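Local coordinates for protein alcohol dehydrogenase (Aeropyrum pernix, PDB 1H2B) that probably oxidises alcohols with NAD+ as coenzyme, as a zinc-containing dehydrogenase of the medium-chain type, at residues Glu162-Leu166 against Leu318-Leu323. Residue numbers count along the deposited sequence, not the author numbering.
Sequences EMAPL and LVTLAL
A tight turn can press two side chains onto one helix face, and the link between helices 157-162 and 166-181 does so here. M163 to L166 form a type I beta turn, closed by the hydrogen bond from L166 N to M163 O (3.0 Å), and the CA-to-CB bonds of both end residues point toward helical residues 318-323. In register, M163 CA lies 7.8 Å from A322 CA and L166 CA 7.2 Å from V319 CA. L166 (chi1 m, chi2 t) brings CD1 to 3.5 Å from A322 CB, where the small alanine permits close approach; its CB lies 4.0 Å from CD2 of L318 (chi1 t, chi2 p), which also meets L166 O at 3.6 Å. M163 (chi1 m, chi2 t) reaches across, and its p chi3 turns CE to lie 4.0 Å from V319 CG1, 4.0 Å from L323 CD2 and 4.2 Å from A322 CB. The side chains meet through apolar atoms alone, no hydrogen bond links the segments, and 254 Å² is buried, both summed. The contact joins the approach to helix 166-181, whose D168 binds zinc, to helix 312-323 of the Rossmann-type coenzyme domain. Behind the turn, P165 packs on strands 331-335 and 354-358, while L318 and L321 rest against helix 197-209.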
loop_
_atom_site.group_PDB
_atom_site.type_symbol
_atom_site.label_atom_id
_atom_site.label_comp_id
_atom_site.label_asym_id
_atom_site.label_seq_id
_atom_site.Cartn_x
_atom_site.Cartn_y
_atom_site.Cartn_z
ATOM N N GLU B 162 -18.170 24.936 17.360
ATOM C CA GLU B 162 -16.930 24.304 17.759
ATOM C C GLU B 162 -16.396 23.314 16.719
ATOM O O GLU B 162 -15.220 23.029 16.703
ATOM C CB GLU B 162 -17.124 23.619 19.124
ATOM C CG GLU B 162 -16.995 24.599 20.287
ATOM C CD GLU B 162 -16.966 23.908 21.646
ATOM O OE1 GLU B 162 -16.603 22.694 21.720
ATOM O OE2 GLU B 162 -17.306 24.594 22.640
ATOM N N MET B 163 -17.268 22.828 15.848
ATOM C CA MET B 163 -16.861 21.938 14.778
ATOM C C MET B 163 -16.364 22.684 13.546
ATOM O O MET B 163 -15.883 22.034 12.615
ATOM C CB MET B 163 -18.039 21.048 14.381
ATOM C CG MET B 163 -18.379 20.024 15.516
ATOM S SD MET B 163 -19.704 18.866 14.991
ATOM C CE MET B 163 -18.782 17.679 13.962
ATOM N N ALA B 164 -16.523 24.002 13.491
ATOM C CA ALA B 164 -16.205 24.719 12.267
ATOM C C ALA B 164 -14.792 24.402 11.748
ATOM O O ALA B 164 -14.615 24.143 10.548
ATOM C CB ALA B 164 -16.348 26.262 12.416
ATOM N N PRO B 165 -13.781 24.440 12.630
ATOM C CA PRO B 165 -12.420 24.216 12.117
ATOM C C PRO B 165 -12.194 22.854 11.524
ATOM O O PRO B 165 -11.192 22.748 10.794
ATOM C CB PRO B 165 -11.542 24.450 13.356
ATOM C CG PRO B 165 -12.362 25.481 14.106
ATOM C CD PRO B 165 -13.741 24.830 14.062
ATOM N N LEU B 166 -13.059 21.874 11.768
ATOM C CA LEU B 166 -12.859 20.554 11.134
ATOM C C LEU B 166 -12.927 20.669 9.597
ATOM O O LEU B 166 -12.345 19.835 8.872
ATOM C CB LEU B 166 -13.932 19.521 11.623
ATOM C CG LEU B 166 -13.923 19.360 13.142
ATOM C CD1 LEU B 166 -15.066 18.414 13.442
ATOM C CD2 LEU B 166 -12.597 18.707 13.643
ATOM N N LEU B 318 -13.386 12.304 9.646
ATOM C CA LEU B 318 -13.010 13.201 10.703
ATOM C C LEU B 318 -14.219 13.671 11.522
ATOM O O LEU B 318 -14.134 13.740 12.739
ATOM C CB LEU B 318 -12.201 14.389 10.093
ATOM C CG LEU B 318 -11.886 15.467 11.116
ATOM C CD1 LEU B 318 -10.886 15.063 12.220
ATOM C CD2 LEU B 318 -11.375 16.674 10.330
ATOM N N VAL B 319 -15.335 13.995 10.844
ATOM C CA VAL B 319 -16.546 14.352 11.525
ATOM C C VAL B 319 -16.966 13.193 12.459
ATOM O O VAL B 319 -17.378 13.457 13.575
ATOM C CB VAL B 319 -17.631 14.693 10.539
ATOM C CG1 VAL B 319 -19.023 14.796 11.258
ATOM C CG2 VAL B 319 -17.313 16.024 9.888
ATOM N N THR B 320 -16.842 11.955 11.986
ATOM C CA THR B 320 -17.134 10.803 12.842
ATOM C C THR B 320 -16.280 10.802 14.125
ATOM O O THR B 320 -16.796 10.660 15.248
ATOM C CB THR B 320 -16.927 9.516 12.063
ATOM O OG1 THR B 320 -17.918 9.414 11.022
ATOM C CG2 THR B 320 -17.148 8.300 13.048
ATOM N N LEU B 321 -14.964 11.005 14.004
ATOM C CA LEU B 321 -14.098 11.079 15.170
ATOM C C LEU B 321 -14.534 12.190 16.138
ATOM O O LEU B 321 -14.509 12.024 17.353
ATOM C CB LEU B 321 -12.660 11.397 14.727
ATOM C CG LEU B 321 -11.758 10.282 14.283
ATOM C CD1 LEU B 321 -10.388 10.893 13.945
ATOM C CD2 LEU B 321 -11.628 9.187 15.376
ATOM N N ALA B 322 -14.918 13.343 15.599
ATOM C CA ALA B 322 -15.365 14.455 16.429
ATOM C C ALA B 322 -16.672 14.114 17.167
ATOM O O ALA B 322 -16.785 14.376 18.386
ATOM C CB ALA B 322 -15.487 15.747 15.592
ATOM N N LEU B 323 -17.590 13.478 16.454
ATOM C CA LEU B 323 -18.887 13.118 17.063
ATOM C C LEU B 323 -18.674 12.040 18.118
ATOM O O LEU B 323 -19.450 11.967 19.099
ATOM C CB LEU B 323 -19.888 12.698 16.004
ATOM C CG LEU B 323 -20.324 13.890 15.139
ATOM C CD1 LEU B 323 -21.212 13.387 13.997
ATOM C CD2 LEU B 323 -21.025 14.999 15.970
#